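Local coordinates for 14-3-3 protein (Cryptosporidium parvum, PDB 3EFZ), which probably binds phosphoserine-containing partner proteins and thereby takes part in cell signalling and regulation, as other members of the 14-3-3 family do, at residues K94-S97 with L98-F102; K169-V172 with E173-D177; D250-S253 with Q254-G258. All blocks are in the same frame, centred on the assembly; numbering follows the deposited sequence.

How the contacts relate
The three contacts lie in series along one all-helical 14-3-3 chain and touch nowhere. Contact 1 is the turn between helices 89-94 and 100-131, about 33 Å from the centre of the chain, and meets the second subunit. Contact 2, about 12 Å from that centre, is a run of helix 161-185 whose Tyr175 comes within about 3 Å, side chain to side chain, of Arg153, a predicted phosphoserine-binding residue. Contact 3 closes helix 239-256 at the end of the modelled chain; its Asn251 lies about 11 Å from Arg153 between side chains. Centre to centre, contact 2 is about 25 Å from contact 3 and about 40 Å from contact 1.

Contact 1: K94-S97 with L98-F102; sequences KEKS and LNNEF
Glu95 and Asn99 meet across the short turn that leads into helix 100-131, where Asn99 takes the N-cap position, and the backbone bond between them sets the turn: Asn99 N donates to Glu95 O over 2.8 Å, in the carbonyl plane though bent at the hydrogen (130°). The amide of Asn99 adds a weak second bond, ND2 to the same Glu95 O at 3.2 Å.

Among the side chains, Glu95 and Asn99 run side by side in the same direction, and Glu95 OE1 stands 3.0 Å from Asn99 ND2. The bend of Glu95 at chi2 (-67°) folds its carboxylate back beside the amide. Lys91 pairs with Glu95 OE2, which also accepts from Asn99 ND2 of the second subunit, while Lys96 of that subunit donates to Asn99 OD1.

Van der Waals contact is slight: the Lys96 CG methylene passes 4.1 Å from Asn100 OD1, and the extended lysine carries its NZ onward to Gln104.

A carboxylate that accepts and an amide that both donates and accepts suit this buried pair. One turn thus serves two chains, its polar network set among Phe102 and Leu92 of the second subunit, and Lys91 probably stabilises the charge on Glu95.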
ATOM      1  N   LYS B  94       1.379   6.452 -28.098  1.00 37.87           N
ATOM      2  CA  LYS B  94       0.930   7.342 -29.177  1.00 38.47           C
ATOM      3  C   LYS B  94       1.226   8.814 -28.853  1.00 37.78           C
ATOM      4  O   LYS B  94       1.624   9.591 -29.716  1.00 37.71           O
ATOM      5  CB  LYS B  94      -0.578   7.148 -29.322  1.00 38.50           C
ATOM      6  CG  LYS B  94      -1.230   7.494 -30.634  1.00 40.17           C
ATOM      7  CD  LYS B  94      -2.719   7.058 -30.601  1.00 40.86           C
ATOM      8  CE  LYS B  94      -2.902   5.519 -30.520  1.00 43.99           C
ATOM      9  NZ  LYS B  94      -4.087   5.062 -29.678  1.00 43.50           N
ATOM     10  N   GLU B  95       1.006   9.179 -27.593  1.00 37.21           N
ATOM     11  CA  GLU B  95       1.156  10.541 -27.105  1.00 36.65           C
ATOM     12  C   GLU B  95       2.601  10.975 -26.918  1.00 36.33           C
ATOM     13  O   GLU B  95       2.860  12.154 -26.692  1.00 35.99           O
ATOM     14  CB  GLU B  95       0.424  10.692 -25.764  1.00 36.49           C
ATOM     15  CG  GLU B  95      -1.086  10.636 -25.865  1.00 37.00           C
ATOM     16  CD  GLU B  95      -1.682  11.821 -26.608  1.00 38.82           C
ATOM     17  OE1 GLU B  95      -0.941  12.773 -26.941  1.00 39.26           O
ATOM     18  OE2 GLU B  95      -2.900  11.796 -26.864  1.00 40.86           O
ATOM     19  N   LYS B  96       3.525  10.019 -26.983  1.00 36.43           N
ATOM     20  CA  LYS B  96       4.950  10.256 -26.723  1.00 37.04           C
ATOM     21  C   LYS B  96       5.643  11.091 -27.792  1.00 37.43           C
ATOM     22  O   LYS B  96       6.602  11.798 -27.492  1.00 37.78           O
ATOM     23  CB  LYS B  96       5.708   8.926 -26.541  1.00 36.77           C
ATOM     24  CG  LYS B  96       7.064   9.083 -25.850  1.00 36.83           C
ATOM     25  CD  LYS B  96       7.884   7.809 -25.835  1.00 37.75           C
ATOM     26  CE  LYS B  96       8.908   7.859 -24.695  1.00 39.64           C
ATOM     27  NZ  LYS B  96      10.145   7.092 -25.009  1.00 39.61           N
ATOM     28  N   SER B  97       5.181  10.991 -29.036  1.00 37.90           N
ATOM     29  CA  SER B  97       5.760  11.764 -30.130  1.00 39.03           C
ATOM     30  C   SER B  97       5.705  13.251 -29.827  1.00 38.87           C
ATOM     31  O   SER B  97       6.733  13.944 -29.863  1.00 38.79           O
ATOM     32  CB  SER B  97       5.043  11.489 -31.453  1.00 38.90           C
ATOM     33  OG  SER B  97       5.513  10.294 -32.040  1.00 41.48           O
ATOM     34  N   LEU B  98       4.500  13.719 -29.506  1.00 39.14           N
ATOM     35  CA  LEU B  98       4.260  15.132 -29.251  1.00 39.06           C
ATOM     36  C   LEU B  98       4.422  15.505 -27.789  1.00 38.86           C
ATOM     37  O   LEU B  98       4.579  16.688 -27.459  1.00 39.22           O
ATOM     38  CB  LEU B  98       2.872  15.538 -29.760  1.00 39.34           C
ATOM     39  CG  LEU B  98       2.701  15.541 -31.286  1.00 40.61           C
ATOM     40  CD1 LEU B  98       1.274  15.930 -31.651  1.00 42.22           C
ATOM     41  CD2 LEU B  98       3.727  16.447 -32.020  1.00 40.84           C
ATOM     42  N   ASN B  99       4.377  14.510 -26.903  1.00 38.44           N
ATOM     43  CA  ASN B  99       4.511  14.761 -25.472  1.00 37.54           C
ATOM     44  C   ASN B  99       5.580  13.891 -24.834  1.00 37.47           C
ATOM     45  O   ASN B  99       5.324  13.145 -23.881  1.00 37.15           O
ATOM     46  CB  ASN B  99       3.154  14.608 -24.776  1.00 37.54           C
ATOM     47  CG  ASN B  99       2.078  15.469 -25.427  1.00 38.80           C
ATOM     48  OD1 ASN B  99       2.137  16.709 -25.385  1.00 39.41           O
ATOM     49  ND2 ASN B  99       1.109  14.818 -26.073  1.00 38.72           N
ATOM     50  N   ASN B 100       6.796  14.007 -25.357  1.00 37.40           N
ATOM     51  CA  ASN B 100       7.860  13.073 -25.008  1.00 37.31           C
ATOM     52  C   ASN B 100       8.140  12.968 -23.502  1.00 37.27           C
ATOM     53  O   ASN B 100       8.044  11.881 -22.908  1.00 36.61           O
ATOM     54  CB  ASN B 100       9.139  13.398 -25.788  1.00 37.40           C
ATOM     55  CG  ASN B 100      10.149  12.272 -25.720  1.00 37.11           C
ATOM     56  OD1 ASN B 100      10.267  11.477 -26.650  1.00 37.91           O
ATOM     57  ND2 ASN B 100      10.847  12.169 -24.594  1.00 34.79           N
ATOM     58  N   GLU B 101       8.468  14.113 -22.910  1.00 36.97           N
ATOM     59  CA  GLU B 101       8.967  14.179 -21.548  1.00 37.27           C
ATOM     60  C   GLU B 101       7.978  13.659 -20.526  1.00 36.21           C
ATOM     61  O   GLU B 101       8.366  12.981 -19.579  1.00 36.95           O
ATOM     62  CB  GLU B 101       9.380  15.607 -21.182  1.00 37.49           C
ATOM     63  CG  GLU B 101       9.645  15.727 -19.696  1.00 40.49           C
ATOM     64  CD  GLU B 101      10.253  17.030 -19.297  1.00 44.47           C
ATOM     65  OE1 GLU B 101      10.814  17.058 -18.172  1.00 46.85           O
ATOM     66  OE2 GLU B 101      10.175  18.010 -20.077  1.00 44.15           O
ATOM     67  N   PHE B 102       6.699  13.991 -20.696  1.00 35.56           N
ATOM     68  CA  PHE B 102       5.675  13.496 -19.785  1.00 34.19           C
ATOM     69  C   PHE B 102       5.541  11.952 -19.840  1.00 34.21           C
ATOM     70  O   PHE B 102       5.428  11.276 -18.807  1.00 33.55           O
ATOM     71  CB  PHE B 102       4.327  14.149 -20.080  1.00 33.66           C
ATOM     72  CG  PHE B 102       3.218  13.645 -19.183  1.00 33.29           C
ATOM     73  CD1 PHE B 102       2.969  14.250 -17.953  1.00 32.64           C
ATOM     74  CD2 PHE B 102       2.460  12.536 -19.552  1.00 32.29           C
ATOM     75  CE1 PHE B 102       1.955  13.752 -17.094  1.00 31.38           C
ATOM     76  CE2 PHE B 102       1.462  12.034 -18.712  1.00 32.65           C
ATOM     77  CZ  PHE B 102       1.201  12.670 -17.486  1.00 32.09           C
TER

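Contact 2: K169-V172 with E173-D177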
ATOM      1  N   LYS B 169       3.438 -21.052 -15.742  1.00 38.19           N
ATOM      2  CA  LYS B 169       3.520 -22.458 -15.353  1.00 39.22           C
ATOM      3  C   LYS B 169       3.641 -22.639 -13.836  1.00 39.30           C
ATOM      4  O   LYS B 169       2.928 -23.465 -13.282  1.00 39.20           O
ATOM      5  CB  LYS B 169       4.623 -23.211 -16.092  1.00 39.36           C
ATOM      6  CG  LYS B 169       4.542 -24.705 -15.802  1.00 41.94           C
ATOM      7  CD  LYS B 169       5.570 -25.541 -16.514  1.00 44.95           C
ATOM      8  CE  LYS B 169       5.438 -27.009 -16.044  1.00 47.07           C
ATOM      9  NZ  LYS B 169       5.477 -27.114 -14.535  1.00 48.36           N
ATOM     10  N   GLN B 170       4.509 -21.860 -13.173  1.00 39.39           N
ATOM     11  CA  GLN B 170       4.638 -21.905 -11.703  1.00 40.09           C
ATOM     12  C   GLN B 170       3.364 -21.480 -10.988  1.00 39.36           C
ATOM     13  O   GLN B 170       3.077 -21.995  -9.917  1.00 39.07           O
ATOM     14  CB  GLN B 170       5.798 -21.039 -11.169  1.00 40.45           C
ATOM     15  CG  GLN B 170       7.225 -21.493 -11.502  1.00 42.16           C
ATOM     16  CD  GLN B 170       8.291 -20.534 -10.947  1.00 42.78           C
ATOM     17  OE1 GLN B 170       8.486 -20.436  -9.730  1.00 47.47           O
ATOM     18  NE2 GLN B 170       8.991 -19.835 -11.842  1.00 46.18           N
ATOM     19  N   ALA B 171       2.630 -20.510 -11.558  1.00 38.73           N
ATOM     20  CA  ALA B 171       1.329 -20.074 -11.000  1.00 38.09           C
ATOM     21  C   ALA B 171       0.262 -21.160 -11.078  1.00 37.84           C
ATOM     22  O   ALA B 171      -0.500 -21.359 -10.130  1.00 37.17           O
ATOM     23  CB  ALA B 171       0.824 -18.791 -11.698  1.00 37.86           C
ATOM     24  N   VAL B 172       0.184 -21.826 -12.234  1.00 37.77           N
ATOM     25  CA  VAL B 172      -0.655 -23.019 -12.408  1.00 37.86           C
ATOM     26  C   VAL B 172      -0.393 -24.067 -11.301  1.00 38.35           C
ATOM     27  O   VAL B 172      -1.309 -24.450 -10.578  1.00 38.37           O
ATOM     28  CB  VAL B 172      -0.475 -23.614 -13.825  1.00 37.56           C
ATOM     29  CG1 VAL B 172      -1.113 -25.011 -13.946  1.00 37.61           C
ATOM     30  CG2 VAL B 172      -1.067 -22.673 -14.846  1.00 36.51           C
ATOM     31  N   GLU B 173       0.855 -24.508 -11.175  1.00 38.96           N
ATOM     32  CA  GLU B 173       1.281 -25.418 -10.109  1.00 40.05           C
ATOM     33  C   GLU B 173       0.734 -25.024  -8.726  1.00 38.83           C
ATOM     34  O   GLU B 173       0.136 -25.855  -8.035  1.00 38.12           O
ATOM     35  CB  GLU B 173       2.805 -25.412  -9.977  1.00 40.21           C
ATOM     36  CG  GLU B 173       3.633 -25.755 -11.195  1.00 43.37           C
ATOM     37  CD  GLU B 173       5.136 -25.676 -10.871  1.00 45.00           C
ATOM     38  OE1 GLU B 173       5.913 -25.125 -11.705  1.00 51.01           O
ATOM     39  OE2 GLU B 173       5.535 -26.166  -9.773  1.00 49.15           O
ATOM     40  N   PHE B 174       0.978 -23.764  -8.329  1.00 37.13           N
ATOM     41  CA  PHE B 174       0.610 -23.257  -6.993  1.00 36.25           C
ATOM     42  C   PHE B 174      -0.889 -23.256  -6.753  1.00 35.55           C
ATOM     43  O   PHE B 174      -1.334 -23.648  -5.681  1.00 34.64           O
ATOM     44  CB  PHE B 174       1.199 -21.851  -6.716  1.00 36.13           C
ATOM     45  CG  PHE B 174       2.710 -21.840  -6.488  1.00 36.15           C
ATOM     46  CD1 PHE B 174       3.488 -20.760  -6.913  1.00 36.59           C
ATOM     47  CD2 PHE B 174       3.346 -22.914  -5.862  1.00 35.55           C
ATOM     48  CE1 PHE B 174       4.880 -20.735  -6.700  1.00 35.43           C
ATOM     49  CE2 PHE B 174       4.732 -22.914  -5.643  1.00 36.91           C
ATOM     50  CZ  PHE B 174       5.505 -21.825  -6.063  1.00 37.29           C
ATOM     51  N   TYR B 175      -1.651 -22.805  -7.752  1.00 35.00           N
ATOM     52  CA  TYR B 175      -3.109 -22.811  -7.696  1.00 35.04           C
ATOM     53  C   TYR B 175      -3.657 -24.221  -7.589  1.00 34.94           C
ATOM     54  O   TYR B 175      -4.535 -24.473  -6.793  1.00 35.11           O
ATOM     55  CB  TYR B 175      -3.719 -22.123  -8.930  1.00 34.29           C
ATOM     56  CG  TYR B 175      -3.580 -20.623  -8.909  1.00 34.49           C
ATOM     57  CD1 TYR B 175      -3.786 -19.914  -7.730  1.00 34.86           C
ATOM     58  CD2 TYR B 175      -3.257 -19.898 -10.075  1.00 34.34           C
ATOM     59  CE1 TYR B 175      -3.655 -18.521  -7.684  1.00 35.25           C
ATOM     60  CE2 TYR B 175      -3.136 -18.496 -10.042  1.00 34.96           C
ATOM     61  CZ  TYR B 175      -3.331 -17.819  -8.835  1.00 34.81           C
ATOM     62  OH  TYR B 175      -3.224 -16.451  -8.753  1.00 32.69           O
ATOM     63  N   GLU B 176      -3.135 -25.139  -8.391  1.00 35.37           N
ATOM     64  CA  GLU B 176      -3.620 -26.509  -8.351  1.00 36.07           C
ATOM     65  C   GLU B 176      -3.250 -27.207  -7.049  1.00 36.06           C
ATOM     66  O   GLU B 176      -4.041 -27.997  -6.543  1.00 35.98           O
ATOM     67  CB  GLU B 176      -3.182 -27.298  -9.587  1.00 36.72           C
ATOM     68  CG  GLU B 176      -4.012 -26.896 -10.804  1.00 39.06           C
ATOM     69  CD  GLU B 176      -3.606 -27.593 -12.076  1.00 45.51           C
ATOM     70  OE1 GLU B 176      -2.623 -28.380 -12.057  1.00 47.37           O
ATOM     71  OE2 GLU B 176      -4.279 -27.352 -13.108  1.00 47.05           O
ATOM     72  N   ASP B 177      -2.077 -26.873  -6.499  1.00 35.90           N
ATOM     73  CA  ASP B 177      -1.618 -27.418  -5.215  1.00 36.90           C
ATOM     74  C   ASP B 177      -2.497 -26.923  -4.066  1.00 36.10           C
ATOM     75  O   ASP B 177      -2.987 -27.715  -3.261  1.00 36.36           O
ATOM     76  CB  ASP B 177      -0.126 -27.078  -4.970  1.00 37.16           C
ATOM     77  CG  ASP B 177       0.434 -27.712  -3.692  1.00 39.44           C
ATOM     78  OD1 ASP B 177       1.492 -27.252  -3.215  1.00 40.62           O
ATOM     79  OD2 ASP B 177      -0.171 -28.670  -3.164  1.00 41.69           O
TER
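Helix 161-185, one of the antiparallel helices of the 14-3-3 fold, carries Lys169 and Glu173 one turn apart on its exposed side, where they form a salt bridge. Lys169 NZ reaches Glu173 OE1 at 3.5 Å, a long pairing. The lysine chain is extended until its last torsion (chi4 -53°), which swings the ammonium round toward the carboxylate, and the two side chains run obliquely to one another. The glutamate also lies against Gln170, its OE1 3.9 Å from Gln170 CG. Long, flexible charged chains suit this open surface.

Beneath them runs the regular i to i+4 bonding of an alpha-helix. Glu173 N gives an almost straight bond to Lys169 O (177°), and Glu176 N bonds Val172 O at 2.9 Å.

The opposite character appears at Tyr175, which is buried and turned toward the predicted phosphoserine site. Its CG lies beside the backbone N (chi1 -74°), which brings the ring back alongside the preceding turn, with CD2 3.1 Å from Ala171 O. Ala171, with a single methyl, lets the ring come close, CB meeting CE2 at 4.3 Å. The hydroxyl then bonds Asp150 and Arg153 on helix 138-158, so a tyrosine here joins a hydrophobic ring to a polar tip that probably helps to position Arg153.

On the side of helix 193-207, Val172 and Glu176 point the same way, and Val172 CG1 packs 4.0 Å from Glu176 OE2. That oxygen bonds the hydroxyl of Tyr202, and the branched valine also touches Tyr202 and Leu205.

Contact 3: D250-S253 with Q254-G258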
ATOM      1  N   ASP B 250     -21.032 -12.916 -12.110  1.00 33.66           N
ATOM      2  CA  ASP B 250     -20.963 -11.673 -12.874  1.00 34.34           C
ATOM      3  C   ASP B 250     -19.989 -11.778 -14.037  1.00 34.55           C
ATOM      4  O   ASP B 250     -20.246 -11.261 -15.125  1.00 34.54           O
ATOM      5  CB  ASP B 250     -20.548 -10.504 -11.975  1.00 34.50           C
ATOM      6  CG  ASP B 250     -21.630 -10.106 -10.984  1.00 35.56           C
ATOM      7  OD1 ASP B 250     -22.752 -10.653 -11.055  1.00 35.89           O
ATOM      8  OD2 ASP B 250     -21.354  -9.238 -10.124  1.00 37.41           O
ATOM      9  N   ASN B 251     -18.870 -12.453 -13.802  1.00 34.84           N
ATOM     10  CA  ASN B 251     -17.847 -12.583 -14.824  1.00 35.19           C
ATOM     11  C   ASN B 251     -18.211 -13.545 -15.950  1.00 35.47           C
ATOM     12  O   ASN B 251     -17.907 -13.270 -17.113  1.00 35.61           O
ATOM     13  CB  ASN B 251     -16.503 -12.933 -14.200  1.00 35.15           C
ATOM     14  CG  ASN B 251     -15.794 -11.720 -13.669  1.00 34.87           C
ATOM     15  OD1 ASN B 251     -14.947 -11.151 -14.345  1.00 34.85           O
ATOM     16  ND2 ASN B 251     -16.157 -11.292 -12.469  1.00 34.84           N
ATOM     17  N   VAL B 252     -18.864 -14.656 -15.609  1.00 35.71           N
ATOM     18  CA  VAL B 252     -19.333 -15.605 -16.625  1.00 36.14           C
ATOM     19  C   VAL B 252     -20.408 -14.974 -17.517  1.00 36.34           C
ATOM     20  O   VAL B 252     -20.387 -15.168 -18.738  1.00 36.33           O
ATOM     21  CB  VAL B 252     -19.848 -16.949 -16.030  1.00 35.95           C
ATOM     22  CG1 VAL B 252     -20.199 -17.915 -17.141  1.00 36.50           C
ATOM     23  CG2 VAL B 252     -18.802 -17.591 -15.148  1.00 36.32           C
ATOM     24  N   SER B 253     -21.323 -14.211 -16.911  1.00 36.64           N
ATOM     25  CA  SER B 253     -22.442 -13.601 -17.646  1.00 37.00           C
ATOM     26  C   SER B 253     -21.983 -12.522 -18.627  1.00 37.22           C
ATOM     27  O   SER B 253     -22.464 -12.476 -19.757  1.00 37.22           O
ATOM     28  CB  SER B 253     -23.515 -13.054 -16.693  1.00 36.96           C
ATOM     29  OG  SER B 253     -23.268 -11.701 -16.356  1.00 36.98           O
ATOM     30  N   GLN B 254     -21.051 -11.668 -18.194  1.00 37.56           N
ATOM     31  CA  GLN B 254     -20.424 -10.671 -19.073  1.00 38.01           C
ATOM     32  C   GLN B 254     -19.753 -11.322 -20.286  1.00 38.16           C
ATOM     33  O   GLN B 254     -19.805 -10.786 -21.401  1.00 38.24           O
ATOM     34  CB  GLN B 254     -19.402  -9.830 -18.306  1.00 38.06           C
ATOM     35  CG  GLN B 254     -20.009  -8.773 -17.394  1.00 39.02           C
ATOM     36  CD  GLN B 254     -19.046  -8.306 -16.303  1.00 40.39           C
ATOM     37  OE1 GLN B 254     -17.892  -8.739 -16.242  1.00 40.80           O
ATOM     38  NE2 GLN B 254     -19.526  -7.420 -15.432  1.00 40.41           N
ATOM     39  N   TRP B 255     -19.129 -12.477 -20.060  1.00 38.29           N
ATOM     40  CA  TRP B 255     -18.541 -13.280 -21.132  1.00 38.47           C
ATOM     41  C   TRP B 255     -19.622 -13.930 -22.012  1.00 38.56           C
ATOM     42  O   TRP B 255     -19.524 -13.912 -23.243  1.00 38.46           O
ATOM     43  CB  TRP B 255     -17.591 -14.335 -20.545  1.00 38.52           C
ATOM     44  CG  TRP B 255     -17.193 -15.412 -21.511  1.00 38.44           C
ATOM     45  CD1 TRP B 255     -17.641 -16.702 -21.529  1.00 38.36           C
ATOM     46  CD2 TRP B 255     -16.277 -15.289 -22.609  1.00 38.63           C
ATOM     47  NE1 TRP B 255     -17.059 -17.392 -22.565  1.00 38.60           N
ATOM     48  CE2 TRP B 255     -16.219 -16.549 -23.246  1.00 38.65           C
ATOM     49  CE3 TRP B 255     -15.502 -14.236 -23.118  1.00 38.59           C
ATOM     50  CZ2 TRP B 255     -15.414 -16.789 -24.369  1.00 38.59           C
ATOM     51  CZ3 TRP B 255     -14.702 -14.473 -24.238  1.00 38.61           C
ATOM     52  CH2 TRP B 255     -14.664 -15.743 -24.849  1.00 38.54           C
ATOM     53  N   GLU B 256     -20.648 -14.489 -21.367  1.00 38.71           N
ATOM     54  CA  GLU B 256     -21.779 -15.116 -22.057  1.00 38.91           C
ATOM     55  C   GLU B 256     -22.598 -14.108 -22.872  1.00 38.97           C
ATOM     56  O   GLU B 256     -23.200 -14.466 -23.888  1.00 38.97           O
ATOM     57  CB  GLU B 256     -22.684 -15.846 -21.058  1.00 38.93           C
ATOM     58  CG  GLU B 256     -22.173 -17.224 -20.625  1.00 38.97           C
ATOM     59  CD  GLU B 256     -23.125 -17.949 -19.677  1.00 38.92           C
ATOM     60  OE1 GLU B 256     -24.285 -17.508 -19.524  1.00 38.83           O
ATOM     61  OE2 GLU B 256     -22.711 -18.968 -19.084  1.00 38.56           O
ATOM     62  N   GLN B 257     -22.616 -12.857 -22.414  1.00 39.01           N
ATOM     63  CA  GLN B 257     -23.280 -11.762 -23.125  1.00 38.90           C
ATOM     64  C   GLN B 257     -22.227 -10.889 -23.811  1.00 38.89           C
ATOM     65  O   GLN B 257     -21.891  -9.800 -23.336  1.00 38.86           O
ATOM     66  CB  GLN B 257     -24.154 -10.938 -22.169  1.00 38.92           C
ATOM     67  CG  GLN B 257     -25.272 -11.737 -21.505  1.00 38.83           C
ATOM     68  CD  GLN B 257     -25.852 -11.045 -20.278  1.00 38.75           C
ATOM     69  OE1 GLN B 257     -25.583 -11.447 -19.138  1.00 38.19           O
ATOM     70  NE2 GLN B 257     -26.652 -10.000 -20.506  1.00 38.22           N
ATOM     71  N   GLY B 258     -21.701 -11.396 -24.923  1.00 38.85           N
ATOM     72  CA  GLY B 258     -20.645 -10.724 -25.672  1.00 38.87           C
ATOM     73  C   GLY B 258     -19.408 -11.592 -25.811  1.00 38.85           C
ATOM     74  O   GLY B 258     -19.255 -12.316 -26.795  1.00 38.83           O
TER
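Val252 presents its CG1 methyl to the carboxylate of Glu256 one turn further on, where OE2 approaches to 3.3 Å. Glu256 extends beyond CG, and its first torsion (chi1 -80°) sets CG back over Val252 O, so that the chain leans along the helix toward the valine. Both side chains also touch Asn221 of helix 213-228, the neighbouring helix. A compact, branched valine suits that buried face, and the broad tryptophan of Trp255 brings the apolar contact, against Pro213 and Met217.

The outer face is polar. Asp250 O takes its main bond from Gln254 N at 3.2 Å; the hydroxyl of Ser253 adds a longer one on the same face, OG donating over 3.3 Å from above the carbonyl plane. Serine is short enough to turn back onto its own helix in this way. Gln254 stretches its CG and CD past the same carbonyl, CD 3.4 Å from Asp250 O.

Glu256 N bonds Val252 O and Gln257 N bonds Ser253 O, each at 2.7 Å, before Gln257 leaves the helical conformation. The helix therefore ends with mixed packing on the side of helix 213-228 and, on the outer side, a polar surface where serine and glutamine gather round Asp250 O.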